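Local coordinates for phytochromobilin synthase (Solanum lycopersicum, PDB 6KME), which binds biliverdin IX alpha and probably reduces it, with electrons from ferredoxin, to phytochromobilin, the chromophore of plant phytochromes, at residues Thr168-Phe174 with Arg230-Trp234; Asp129-Leu133 with Tyr147-Ile151; Leu161-Leu167 with Val179-Phe184; Val31-Leu36 with His191-Phe195. The protein carries 1 engineered substitution. One frame throughout, in Å; residues are numbered along the deposited sequence.

Contact 1. Residues Thr168-Phe174 with Arg230-Trp234; sequences TSESLRF and RYLTW. With BLA (biliverdine IX alpha), chain B.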
# COMPACT_ATOMS: atom_id res chain seq x y z
N THR A 168 -11.73 0.87 8.90
CA THR A 168 -11.20 -0.22 9.72
C THR A 168 -10.14 0.30 10.69
O THR A 168 -9.13 0.89 10.26
CB THR A 168 -10.63 -1.29 8.79
OG1 THR A 168 -11.69 -1.88 8.02
CG2 THR A 168 -9.85 -2.39 9.55
N SER A 169 -10.37 0.14 12.01
CA SER A 169 -9.48 0.79 12.97
C SER A 169 -8.07 0.21 12.92
O SER A 169 -7.09 0.94 13.09
CB SER A 169 -10.04 0.67 14.40
OG SER A 169 -11.12 1.56 14.61
N GLU A 170 -7.95 -1.10 12.67
CA GLU A 170 -6.64 -1.74 12.58
C GLU A 170 -5.81 -1.22 11.41
O GLU A 170 -4.58 -1.37 11.43
CB GLU A 170 -6.81 -3.27 12.47
CG GLU A 170 -7.35 -3.94 13.74
CD GLU A 170 -8.89 -3.93 13.84
OE1 GLU A 170 -9.56 -3.25 13.04
OE2 GLU A 170 -9.44 -4.64 14.71
N SER A 171 -6.44 -0.61 10.40
CA SER A 171 -5.69 -0.07 9.27
C SER A 171 -4.82 1.11 9.68
O SER A 171 -3.74 1.32 9.10
CB SER A 171 -6.64 0.33 8.14
OG SER A 171 -7.28 -0.81 7.59
N LEU A 172 -5.23 1.87 10.71
CA LEU A 172 -4.44 3.02 11.14
C LEU A 172 -3.08 2.62 11.69
O LEU A 172 -2.15 3.43 11.66
CB LEU A 172 -5.19 3.84 12.19
CG LEU A 172 -6.11 4.99 11.78
CD1 LEU A 172 -6.10 6.03 12.89
CD2 LEU A 172 -5.73 5.63 10.48
N ARG A 173 -2.96 1.40 12.22
CA ARG A 173 -1.67 0.89 12.67
C ARG A 173 -0.60 1.03 11.60
O ARG A 173 0.60 1.08 11.91
CB ARG A 173 -1.79 -0.60 13.07
CG ARG A 173 -2.81 -0.91 14.17
CD ARG A 173 -3.15 -2.42 14.31
NE ARG A 173 -4.10 -2.67 15.41
CZ ARG A 173 -4.54 -3.87 15.79
NH1 ARG A 173 -4.13 -4.96 15.15
NH2 ARG A 173 -5.41 -3.98 16.81
N PHE A 174 -1.01 1.06 10.32
CA PHE A 174 -0.10 1.01 9.19
C PHE A 174 0.00 2.32 8.41
O PHE A 174 0.77 2.39 7.45
CB PHE A 174 -0.52 -0.14 8.25
CG PHE A 174 -0.63 -1.47 8.95
CD1 PHE A 174 0.51 -2.20 9.27
CD2 PHE A 174 -1.88 -1.97 9.33
CE1 PHE A 174 0.42 -3.43 9.94
CE2 PHE A 174 -1.98 -3.20 9.99
CZ PHE A 174 -0.82 -3.93 10.30
N ARG A 230 5.13 -8.77 8.98
CA ARG A 230 3.87 -8.49 9.66
C ARG A 230 2.94 -7.66 8.78
O ARG A 230 1.74 -7.93 8.70
CB ARG A 230 4.15 -7.79 10.99
CG ARG A 230 2.88 -7.40 11.81
CD ARG A 230 3.30 -6.74 13.14
NE ARG A 230 2.18 -6.09 13.81
CZ ARG A 230 1.84 -4.81 13.66
NH1 ARG A 230 2.55 -4.02 12.85
NH2 ARG A 230 0.79 -4.30 14.31
N TYR A 231 3.49 -6.64 8.12
CA TYR A 231 2.71 -5.80 7.21
C TYR A 231 2.16 -6.60 6.04
O TYR A 231 0.98 -6.48 5.70
CB TYR A 231 3.59 -4.64 6.72
CG TYR A 231 3.04 -3.80 5.59
CD1 TYR A 231 2.41 -2.58 5.84
CD2 TYR A 231 3.18 -4.20 4.25
CE1 TYR A 231 1.93 -1.79 4.82
CE2 TYR A 231 2.69 -3.42 3.22
CZ TYR A 231 2.07 -2.21 3.51
OH TYR A 231 1.58 -1.41 2.49
N LEU A 232 3.00 -7.42 5.40
CA LEU A 232 2.53 -8.25 4.29
C LEU A 232 1.48 -9.25 4.77
O LEU A 232 0.54 -9.57 4.04
CB LEU A 232 3.71 -9.03 3.66
CG LEU A 232 4.83 -8.18 3.08
CD1 LEU A 232 6.03 -9.07 2.68
CD2 LEU A 232 4.31 -7.37 1.90
N THR A 233 1.66 -9.76 5.98
CA THR A 233 0.72 -10.75 6.50
C THR A 233 -0.65 -10.12 6.74
O THR A 233 -1.68 -10.70 6.37
CB THR A 233 1.26 -11.35 7.79
OG1 THR A 233 2.46 -12.09 7.51
CG2 THR A 233 0.23 -12.28 8.41
N TRP A 234 -0.67 -8.92 7.33
CA TRP A 234 -1.94 -8.21 7.52
C TRP A 234 -2.65 -8.00 6.19
O TRP A 234 -3.81 -8.38 6.02
CB TRP A 234 -1.71 -6.87 8.22
CG TRP A 234 -2.93 -5.99 8.13
CD1 TRP A 234 -3.14 -4.96 7.25
CD2 TRP A 234 -4.13 -6.11 8.92
NE1 TRP A 234 -4.40 -4.42 7.45
CE2 TRP A 234 -5.02 -5.10 8.47
CE3 TRP A 234 -4.52 -6.94 9.97
CZ2 TRP A 234 -6.29 -4.92 9.04
CZ3 TRP A 234 -5.79 -6.76 10.54
CH2 TRP A 234 -6.65 -5.76 10.06
CHA BLA B . -12.27 0.11 0.33
NA BLA B . -9.71 0.14 0.75
C1A BLA B . -11.03 0.40 1.16
C2A BLA B . -10.97 0.97 2.51
C3A BLA B . -9.56 1.03 2.88
C4A BLA B . -8.80 0.51 1.78
CMA BLA B . -8.92 1.56 4.17
CAA BLA B . -12.24 1.37 3.31
CBA BLA B . -12.84 0.13 3.93
CGA BLA B . -12.23 -0.13 5.35
O1A BLA B . -12.31 0.84 6.04
O2A BLA B . -11.79 -1.24 5.48
CHB BLA B . -7.28 0.37 1.64
NB BLA B . -6.54 -0.41 3.82
C1B BLA B . -6.28 -0.16 2.45
C2B BLA B . -4.69 -0.17 2.41
C3B BLA B . -4.19 -0.66 3.60
C4B BLA B . -5.39 -0.88 4.53
CMB BLA B . -3.97 0.09 1.10
OB BLA B . -5.48 -1.37 5.64
CAB BLA B . -2.86 -0.97 4.26
CBB BLA B . -2.42 -1.52 5.41
NC BLA B . -9.05 -1.84 -3.40
C1C BLA B . -7.70 -2.02 -3.79
C2C BLA B . -7.75 -2.96 -5.00
C3C BLA B . -9.09 -3.25 -5.25
C4C BLA B . -9.98 -2.52 -4.20
CMC BLA B . -6.43 -3.37 -5.67
OC BLA B . -6.84 -1.45 -3.14
CAC BLA B . -9.61 -4.13 -6.33
CBC BLA B . -9.13 -5.24 -6.94
CHD BLA B . -11.31 -2.43 -3.92
ND BLA B . -11.39 -1.09 -1.70
C1D BLA B . -11.95 -1.74 -2.73
C2D BLA B . -13.46 -1.76 -2.65
C3D BLA B . -13.81 -1.07 -1.50
C4D BLA B . -12.48 -0.61 -0.84
CMD BLA B . -14.28 -2.46 -3.72
CAD BLA B . -15.16 -0.73 -0.86
CBD BLA B . -15.86 -1.93 -0.25
CGD BLA B . -15.17 -2.51 1.07
O1D BLA B . -15.02 -3.72 0.99
O2D BLA B . -14.92 -1.67 1.91
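Thr168, whose CG2 borders the edge of the Trp234 indole, makes the shortest polar bond of this site: its OG1 donates to propionate oxygen O2A of biliverdin over 2.6 Å. Its backbone N reaches the other oxygen of that carboxylate, O1A, at 2.9 Å and a nearly straight 165°, so one residue holds both oxygens. With chi1 at -66°, OG1 stands beside that N, and the two donors can meet one carboxylate while the methyl turns to Trp234. A turn later Ser171 OG donates to the lactam oxygen OB of the bilin (2.7 Å). OB also lies in the plane of the Trp234 ring, at its edge, which helps enclose that end of the substrate. Between the two segments the contact is mostly aromatic. Phe174 forms an offset stack on the five-membered ring of Trp234, centroids 4.4 Å apart and planes at 24°, and its CB packs against the vinyl carbon CBB of biliverdin at 3.7 Å. Arg230 places a guanidinium face near Phe174 CZ. Glu170 CB touches Trp234 CH2 at 3.5 Å, whereas its carboxylate leads away to Ser293 and Ile295. This part of the pocket wall is formed by the end of strand 167-168, the loop that follows it, and helix 218-238, with Phe278 meeting Trp234 edge-to-face, helix 274-277 touching Arg230, and Phe103 of strand 96-104 beside Tyr231.

Contact 2. Residues Asp129-Leu133 with Tyr147-Ile151; sequences DLNPL and YKDLI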
# COMPACT_ATOMS: atom_id res chain seq x y z
N ASP A 129 -0.05 6.57 0.35
CA ASP A 129 0.72 6.79 1.57
C ASP A 129 2.15 6.30 1.42
O ASP A 129 2.49 5.50 0.54
CB ASP A 129 0.07 6.08 2.76
CG ASP A 129 0.60 6.56 4.10
OD1 ASP A 129 1.11 7.71 4.21
OD2 ASP A 129 0.51 5.77 5.07
N LEU A 130 3.00 6.82 2.30
CA LEU A 130 4.31 6.24 2.60
C LEU A 130 4.13 5.50 3.93
O LEU A 130 4.29 6.08 5.01
CB LEU A 130 5.38 7.34 2.67
CG LEU A 130 5.97 7.87 1.34
CD1 LEU A 130 4.90 8.40 0.37
CD2 LEU A 130 7.09 8.93 1.57
N ASN A 131 3.71 4.22 3.86
CA ASN A 131 3.36 3.47 5.08
C ASN A 131 4.61 3.30 5.94
O ASN A 131 5.64 2.80 5.45
CB ASN A 131 2.78 2.07 4.78
CG ASN A 131 1.42 2.08 4.00
OD1 ASN A 131 1.14 1.12 3.28
ND2 ASN A 131 0.58 3.11 4.17
N PRO A 132 4.57 3.64 7.23
CA PRO A 132 5.77 3.47 8.07
C PRO A 132 6.13 2.00 8.26
O PRO A 132 5.26 1.16 8.51
CB PRO A 132 5.39 4.13 9.40
CG PRO A 132 3.88 4.12 9.41
CD PRO A 132 3.49 4.32 7.96
N LEU A 133 7.42 1.69 8.16
CA LEU A 133 7.85 0.33 8.44
C LEU A 133 7.68 -0.01 9.91
O LEU A 133 7.26 -1.12 10.26
CB LEU A 133 9.31 0.14 8.01
CG LEU A 133 9.86 -1.27 8.24
CD1 LEU A 133 9.14 -2.30 7.35
CD2 LEU A 133 11.40 -1.30 8.05
N TYR A 147 9.21 11.63 8.52
CA TYR A 147 8.04 12.44 8.19
C TYR A 147 8.16 13.89 8.63
O TYR A 147 7.31 14.69 8.23
CB TYR A 147 6.77 11.81 8.80
CG TYR A 147 6.56 10.41 8.29
CD1 TYR A 147 5.95 10.18 7.05
CD2 TYR A 147 7.01 9.31 9.01
CE1 TYR A 147 5.79 8.88 6.56
CE2 TYR A 147 6.85 8.02 8.52
CZ TYR A 147 6.24 7.81 7.31
OH TYR A 147 6.10 6.52 6.85
N LYS A 148 9.19 14.26 9.39
CA LYS A 148 9.29 15.63 9.87
C LYS A 148 9.21 16.63 8.73
O LYS A 148 8.52 17.65 8.83
CB LYS A 148 10.59 15.82 10.66
N ASP A 149 9.88 16.34 7.62
CA ASP A 149 9.99 17.25 6.49
C ASP A 149 8.90 17.05 5.45
O ASP A 149 8.90 17.75 4.43
CB ASP A 149 11.37 17.11 5.85
CG ASP A 149 12.49 17.62 6.76
OD1 ASP A 149 12.24 18.56 7.55
OD2 ASP A 149 13.62 17.08 6.70
N LEU A 150 7.97 16.12 5.68
CA LEU A 150 6.87 15.84 4.76
C LEU A 150 5.51 16.30 5.27
O LEU A 150 4.50 16.10 4.57
CB LEU A 150 6.82 14.35 4.46
CG LEU A 150 8.04 13.77 3.78
CD1 LEU A 150 7.81 12.29 3.49
CD2 LEU A 150 8.35 14.54 2.51
N ILE A 151 5.44 16.90 6.46
CA ILE A 151 4.15 17.35 6.99
C ILE A 151 3.50 18.37 6.05
O ILE A 151 2.29 18.34 5.83
CB ILE A 151 4.32 17.92 8.42
CG1 ILE A 151 4.83 16.83 9.38
CG2 ILE A 151 3.01 18.54 8.95
CD1 ILE A 151 4.20 15.46 9.18
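Tyr147 drives its phenol between Leu130 and Pro132, and the hydroxyl does most of the touching. Tyr147 CG stands anti to the carbonyl carbon (chi1 -59°), which carries the phenol across to the strand. OH donates to Leu130 O over 2.6 Å, with a C=O...donor angle of 141°. The donor sits 38° out of the carbonyl plane, so the bond, though short, is not aimed at a lone pair. Pro132 crosses the phenol at about a right angle; its CB and CD are each 3.6 Å from Tyr147 OH, so the pyrrolidine ring flanks the bonded oxygen. The ring carbon Tyr147 CE1 also approaches Leu130 CB at 4.2 Å. Leu130 and Leu150 likewise meet at about a right angle, methyl against methyl, CD2 to CD1 at 3.9 Å. These contacts fasten the connection between helices 141-147 and 151-160 to the end of strand 123-131, which lies in the seven-stranded antiparallel sheet of the bilin reductase fold. Leu130 points to the layer formed by helix 188-211, where Tyr201, Trp205 and Leu208 surround it, and Ala204 of the same helix touches Leu150. Asn131 points the other way, to the biliverdin side. Its ND2 donates to Asp129 OD2 at 2.8 Å with that oxygen near the amide plane, while OD1 bonds to Tyr231 OH. Two bonds therefore fix the rotation of the amide, and Ser176 holds the other carboxylate oxygen, Asp129 OD1.

Contact 3. Residues Leu161-Leu167 with Val179-Phe184; sequences LPWGGKL and VIWTRF. With BLA (biliverdine IX alpha), chain B.
Segments 161-167 and 179-184 run with end-to-end directions 103° apart, and Gly164 CA comes within 3.8 Å of Thr182 CA. A weak bond from Gly164 N to Trp181 O marks the crossing. In Thr182 the first torsion puts OG1 opposite the backbone N, which turns the hydroxyl to the crossing segment, and OG1 donates to Pro162 O at 2.7 Å. The Trp181 indole is enclosed from several directions: Gly164 CA makes a CH-pi contact over one face, 3.7 Å from the centroid of the five-membered ring, and Leu167 CD1 covers the opposite face. At the rim, Trp181 NE1 donates to Gly165 O over 2.9 Å at 171°, with the acceptor almost in the ring plane, which helps fix the ring's rotation. Trp181 also turns its edge to the face of Trp163 in a T-shaped pair, planes 88° apart and CD1 only 3.6 Å from Trp163 CZ2. Strand 180-185 is an outermost strand of the seven-stranded sheet, and the crossing segment leads round this edge from the side of helix 188-211, where Leu161 packs on Val193, to the bilin side. Leu161 CD1 meets Ile180 CG2 and Leu161 CD2 meets Phe184 CE2, both at 3.9 Å. On the bilin side Trp181 CH2 lies 3.4 Å from biliverdin CAA. Ordered waters supplement the joint: one links Gly164 O and Lys166 O to Arg183 NE, and another donates to Lys166 O and to propionate oxygen O1A of biliverdin while accepting a weak bond from Arg183 NH2.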
# COMPACT_ATOMS: atom_id res chain seq x y z
N LEU A 161 -8.08 16.69 -1.01
CA LEU A 161 -8.62 15.33 -1.05
C LEU A 161 -9.06 15.01 0.37
O LEU A 161 -8.27 14.50 1.18
CB LEU A 161 -7.59 14.33 -1.56
CG LEU A 161 -7.09 14.50 -3.01
CD1 LEU A 161 -5.84 13.66 -3.30
CD2 LEU A 161 -8.20 14.16 -4.02
N PRO A 162 -10.33 15.25 0.71
CA PRO A 162 -10.74 15.22 2.12
C PRO A 162 -10.76 13.82 2.72
O PRO A 162 -10.93 12.81 2.03
CB PRO A 162 -12.16 15.81 2.08
CG PRO A 162 -12.65 15.49 0.70
CD PRO A 162 -11.44 15.62 -0.18
N TRP A 163 -10.60 13.78 4.05
CA TRP A 163 -10.66 12.53 4.80
C TRP A 163 -11.85 11.67 4.37
O TRP A 163 -12.99 12.15 4.28
CB TRP A 163 -10.75 12.86 6.30
CG TRP A 163 -10.66 11.68 7.21
CD1 TRP A 163 -11.65 11.20 8.04
CD2 TRP A 163 -9.52 10.83 7.41
NE1 TRP A 163 -11.20 10.11 8.73
CE2 TRP A 163 -9.90 9.85 8.36
CE3 TRP A 163 -8.22 10.79 6.87
CZ2 TRP A 163 -9.02 8.86 8.80
CZ3 TRP A 163 -7.36 9.80 7.30
CH2 TRP A 163 -7.76 8.85 8.26
N GLY A 164 -11.59 10.39 4.11
CA GLY A 164 -12.61 9.49 3.60
C GLY A 164 -13.68 9.08 4.60
O GLY A 164 -14.69 8.49 4.20
N GLY A 165 -13.49 9.38 5.88
CA GLY A 165 -14.46 9.01 6.90
C GLY A 165 -14.02 7.78 7.69
O GLY A 165 -12.86 7.36 7.65
N LYS A 166 -14.98 7.20 8.41
CA LYS A 166 -14.69 6.05 9.26
C LYS A 166 -14.10 4.90 8.45
O LYS A 166 -14.50 4.65 7.30
CB LYS A 166 -15.96 5.59 9.99
CG LYS A 166 -16.50 6.63 10.97
CD LYS A 166 -17.84 6.17 11.60
CE LYS A 166 -18.48 7.32 12.38
NZ LYS A 166 -19.80 6.96 12.93
N LEU A 167 -13.13 4.20 9.04
CA LEU A 167 -12.45 3.11 8.35
C LEU A 167 -12.00 2.08 9.38
O LEU A 167 -11.91 2.37 10.57
CB LEU A 167 -11.24 3.61 7.53
CG LEU A 167 -9.95 4.00 8.28
CD1 LEU A 167 -8.77 4.14 7.31
CD2 LEU A 167 -10.12 5.27 9.10
N VAL A 179 -0.95 10.29 5.28
CA VAL A 179 -1.79 9.41 4.47
C VAL A 179 -2.90 10.20 3.80
O VAL A 179 -3.50 11.12 4.39
CB VAL A 179 -2.37 8.26 5.31
CG1 VAL A 179 -3.30 8.80 6.44
CG2 VAL A 179 -3.14 7.29 4.41
N ILE A 180 -3.15 9.89 2.54
CA ILE A 180 -4.33 10.35 1.83
C ILE A 180 -5.30 9.17 1.81
O ILE A 180 -5.09 8.19 1.09
CB ILE A 180 -4.00 10.83 0.42
CG1 ILE A 180 -3.11 12.07 0.48
CG2 ILE A 180 -5.30 11.11 -0.37
CD1 ILE A 180 -2.53 12.46 -0.86
N TRP A 181 -6.35 9.27 2.62
CA TRP A 181 -7.46 8.31 2.63
C TRP A 181 -8.67 9.14 2.26
O TRP A 181 -9.01 10.09 2.98
CB TRP A 181 -7.60 7.62 3.99
CG TRP A 181 -9.02 7.22 4.36
CD1 TRP A 181 -9.74 7.62 5.46
CD2 TRP A 181 -9.87 6.33 3.62
NE1 TRP A 181 -10.99 7.03 5.45
CE2 TRP A 181 -11.10 6.24 4.33
CE3 TRP A 181 -9.72 5.59 2.44
CZ2 TRP A 181 -12.16 5.45 3.88
CZ3 TRP A 181 -10.78 4.81 1.99
CH2 TRP A 181 -11.99 4.75 2.72
N THR A 182 -9.27 8.85 1.10
CA THR A 182 -10.29 9.75 0.56
C THR A 182 -11.27 8.97 -0.30
O THR A 182 -10.96 7.90 -0.83
CB THR A 182 -9.64 10.92 -0.23
OG1 THR A 182 -10.62 11.92 -0.53
CG2 THR A 182 -8.99 10.45 -1.55
N ARG A 183 -12.48 9.52 -0.38
CA ARG A 183 -13.52 9.09 -1.30
C ARG A 183 -13.98 10.32 -2.06
O ARG A 183 -14.17 11.38 -1.46
CB ARG A 183 -14.73 8.47 -0.55
CG ARG A 183 -14.42 7.29 0.38
CD ARG A 183 -15.69 6.91 1.19
NE ARG A 183 -15.47 5.83 2.16
CZ ARG A 183 -15.70 4.54 1.93
NH1 ARG A 183 -16.15 4.13 0.74
NH2 ARG A 183 -15.48 3.64 2.89
N PHE A 184 -14.18 10.20 -3.37
CA PHE A 184 -14.70 11.34 -4.12
C PHE A 184 -15.35 10.86 -5.40
O PHE A 184 -15.03 9.78 -5.91
CB PHE A 184 -13.60 12.38 -4.41
CG PHE A 184 -12.41 11.83 -5.17
CD1 PHE A 184 -12.45 11.72 -6.56
CD2 PHE A 184 -11.24 11.48 -4.50
CE1 PHE A 184 -11.32 11.23 -7.27
CE2 PHE A 184 -10.13 11.00 -5.20
CZ PHE A 184 -10.17 10.87 -6.58
CHA BLA B . -12.27 0.11 0.33
NA BLA B . -9.71 0.14 0.75
C1A BLA B . -11.03 0.40 1.16
C2A BLA B . -10.97 0.97 2.51
C3A BLA B . -9.56 1.03 2.88
C4A BLA B . -8.80 0.51 1.78
CMA BLA B . -8.92 1.56 4.17
CAA BLA B . -12.24 1.37 3.31
CBA BLA B . -12.84 0.13 3.93
CGA BLA B . -12.23 -0.13 5.35
O1A BLA B . -12.31 0.84 6.04
O2A BLA B . -11.79 -1.24 5.48
CHB BLA B . -7.28 0.37 1.64
NB BLA B . -6.54 -0.41 3.82
C1B BLA B . -6.28 -0.16 2.45
C2B BLA B . -4.69 -0.17 2.41
C3B BLA B . -4.19 -0.66 3.60
C4B BLA B . -5.39 -0.88 4.53
CMB BLA B . -3.97 0.09 1.10
OB BLA B . -5.48 -1.37 5.64
CAB BLA B . -2.86 -0.97 4.26
CBB BLA B . -2.42 -1.52 5.41
NC BLA B . -9.05 -1.84 -3.40
C1C BLA B . -7.70 -2.02 -3.79
C2C BLA B . -7.75 -2.96 -5.00
C3C BLA B . -9.09 -3.25 -5.25
C4C BLA B . -9.98 -2.52 -4.20
CMC BLA B . -6.43 -3.37 -5.67
OC BLA B . -6.84 -1.45 -3.14
CAC BLA B . -9.61 -4.13 -6.33
CBC BLA B . -9.13 -5.24 -6.94
CHD BLA B . -11.31 -2.43 -3.92
ND BLA B . -11.39 -1.09 -1.70
C1D BLA B . -11.95 -1.74 -2.73
C2D BLA B . -13.46 -1.76 -2.65
C3D BLA B . -13.81 -1.07 -1.50
C4D BLA B . -12.48 -0.61 -0.84
CMD BLA B . -14.28 -2.46 -3.72
CAD BLA B . -15.16 -0.73 -0.86
CBD BLA B . -15.86 -1.93 -0.25
CGD BLA B . -15.17 -2.51 1.07
O1D BLA B . -15.02 -3.72 0.99
O2D BLA B . -14.92 -1.67 1.91
O HOH W 1 -7.33 12.18 3.10
O HOH W 2 -13.87 11.87 1.45
O HOH W 3 -15.64 5.90 5.16
O HOH W 4 -14.29 2.62 5.34

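Contact 4. Residues Val31-Leu36 with His191-Phe195; sequences VSYKKL and HSVLF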
# COMPACT_ATOMS: atom_id res chain seq x y z
N VAL A 31 -10.05 8.00 -16.08
CA VAL A 31 -8.61 8.19 -16.25
C VAL A 31 -7.92 6.85 -16.48
O VAL A 31 -8.51 5.79 -16.28
CB VAL A 31 -7.98 8.90 -15.03
CG1 VAL A 31 -8.14 10.40 -15.16
CG2 VAL A 31 -8.59 8.38 -13.73
N SER A 32 -6.66 6.92 -16.89
CA SER A 32 -5.86 5.72 -17.12
C SER A 32 -4.73 5.70 -16.11
O SER A 32 -3.77 6.48 -16.21
CB SER A 32 -5.32 5.69 -18.55
OG SER A 32 -4.66 4.46 -18.80
N TYR A 33 -4.82 4.79 -15.14
CA TYR A 33 -3.76 4.67 -14.15
C TYR A 33 -2.46 4.12 -14.73
O TYR A 33 -1.42 4.22 -14.07
CB TYR A 33 -4.23 3.81 -12.98
CG TYR A 33 -5.32 4.47 -12.18
CD1 TYR A 33 -5.27 5.82 -11.88
CD2 TYR A 33 -6.42 3.74 -11.73
CE1 TYR A 33 -6.26 6.44 -11.15
CE2 TYR A 33 -7.43 4.34 -11.00
CZ TYR A 33 -7.34 5.69 -10.70
OH TYR A 33 -8.34 6.29 -9.97
N LYS A 34 -2.50 3.51 -15.93
CA LYS A 34 -1.26 3.12 -16.60
C LYS A 34 -0.32 4.31 -16.75
O LYS A 34 0.90 4.16 -16.66
CB LYS A 34 -1.56 2.51 -17.97
CG LYS A 34 -2.01 1.06 -17.93
CD LYS A 34 -1.99 0.45 -19.33
CE LYS A 34 -0.83 -0.53 -19.51
NZ LYS A 34 0.51 0.05 -19.19
N LYS A 35 -0.88 5.51 -17.00
CA LYS A 35 -0.07 6.71 -17.08
C LYS A 35 0.80 6.87 -15.83
O LYS A 35 1.96 7.30 -15.91
CB LYS A 35 -0.96 7.95 -17.25
CG LYS A 35 -1.60 8.12 -18.64
CD LYS A 35 -2.60 9.29 -18.68
CE LYS A 35 -3.97 8.91 -18.06
NZ LYS A 35 -5.07 9.92 -18.20
N LEU A 36 0.24 6.53 -14.66
CA LEU A 36 0.96 6.73 -13.41
C LEU A 36 2.04 5.68 -13.23
O LEU A 36 3.11 5.98 -12.67
CB LEU A 36 -0.01 6.70 -12.22
CG LEU A 36 -0.95 7.90 -12.06
CD1 LEU A 36 -1.85 7.69 -10.84
CD2 LEU A 36 -0.16 9.20 -11.94
N HIS A 191 -9.59 13.89 -10.57
CA HIS A 191 -8.57 12.96 -11.05
C HIS A 191 -7.25 13.67 -11.34
O HIS A 191 -6.18 13.09 -11.14
CB HIS A 191 -9.08 12.22 -12.29
CG HIS A 191 -10.07 11.14 -11.96
ND1 HIS A 191 -11.28 11.01 -12.60
CD2 HIS A 191 -10.02 10.14 -11.05
CE1 HIS A 191 -11.94 9.98 -12.10
NE2 HIS A 191 -11.20 9.43 -11.16
N SER A 192 -7.32 14.92 -11.80
CA SER A 192 -6.10 15.71 -11.96
C SER A 192 -5.39 15.90 -10.62
O SER A 192 -4.16 15.78 -10.54
CB SER A 192 -6.44 17.07 -12.59
OG SER A 192 -5.33 17.95 -12.55
N VAL A 193 -6.14 16.18 -9.56
CA VAL A 193 -5.53 16.32 -8.23
C VAL A 193 -4.93 15.00 -7.78
O VAL A 193 -3.81 14.96 -7.22
CB VAL A 193 -6.57 16.84 -7.23
CG1 VAL A 193 -6.00 16.87 -5.83
CG2 VAL A 193 -7.03 18.24 -7.64
N LEU A 194 -5.64 13.89 -8.00
CA LEU A 194 -5.13 12.58 -7.61
C LEU A 194 -3.82 12.26 -8.31
O LEU A 194 -2.90 11.72 -7.69
CB LEU A 194 -6.17 11.51 -7.92
CG LEU A 194 -5.73 10.07 -7.64
CD1 LEU A 194 -5.44 9.88 -6.16
CD2 LEU A 194 -6.79 9.07 -8.13
N PHE A 195 -3.74 12.56 -9.61
CA PHE A 195 -2.50 12.33 -10.34
C PHE A 195 -1.36 13.17 -9.77
O PHE A 195 -0.26 12.66 -9.55
CB PHE A 195 -2.71 12.64 -11.83
CG PHE A 195 -3.23 11.47 -12.63
CD1 PHE A 195 -4.31 10.72 -12.17
CD2 PHE A 195 -2.65 11.13 -13.84
CE1 PHE A 195 -4.80 9.65 -12.91
CE2 PHE A 195 -3.13 10.05 -14.58
CZ PHE A 195 -4.21 9.31 -14.11
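Leu36 CG lies anti to its own carbonyl carbon (chi1 -72°), which lays the isobutyl group flat over Phe195, and a similar torsion in His191 (chi1 -76°) swings the imidazole toward Val31. The evidence for the first contact is direct: Leu36 CG stands 4.0 Å from the centroid of the Phe195 ring and just 9° off its normal, a CH-pi contact over the middle of the face, and Leu36 CD2 reaches Phe195 CD2 at 3.7 Å. Other neighbours gather round the same ring. Ser32 O lies near the ring plane at the edge, 3.6 Å from CZ of Phe195; Lys35 crosses at about a right angle, its CE 3.8 Å from Phe195 CE2; and Tyr33 CE1 comes obliquely to Phe195 CE1 at 3.9 Å. Val31, the first modelled residue, lays both methyls on one side of His191: CG2 over the imidazole face, 3.6 Å from the centroid, and CG1 against His191 CB. Val31 is poorly ordered, so its position is less certain. Tyr33 and Leu194 cross at about a right angle, OH to CD2 at 3.7 Å. Two polar atoms at this seam bond to the sheet: Tyr33 OH to Thr119 and His191 NE2 to Asn124. The start of helix 34-47 is thereby joined to helix 188-211, both resting on strands 112-119 and 123-131, where Phe117 meets Tyr33 edge-to-face and touches Leu36 and Leu194, and Ile126 touches Leu194.

In the fold
Contacts 2, 3 and 4 gather about the seven-stranded antiparallel sheet: contacts 2 and 3 use its neighbouring strands 123-131 and 180-185, and contact 4 follows on helix 188-211, directly after the latter strand. Contacts 3 and 4 touch through Leu161 and Val193, with centres about 17 Å apart. Contact 1 lies on the bilin side, about 26 Å centre to centre from contact 4 and across the chain's centre from it. Its loop continues directly from contact 3, and both touch biliverdin; Tyr231 ties it to Asn131 of contact 2. Along the chain, contact 4 spans contacts 2 and 3, while contacts 1 and 3 interleave, and one continuous stretch runs from the sheet edge into the pocket.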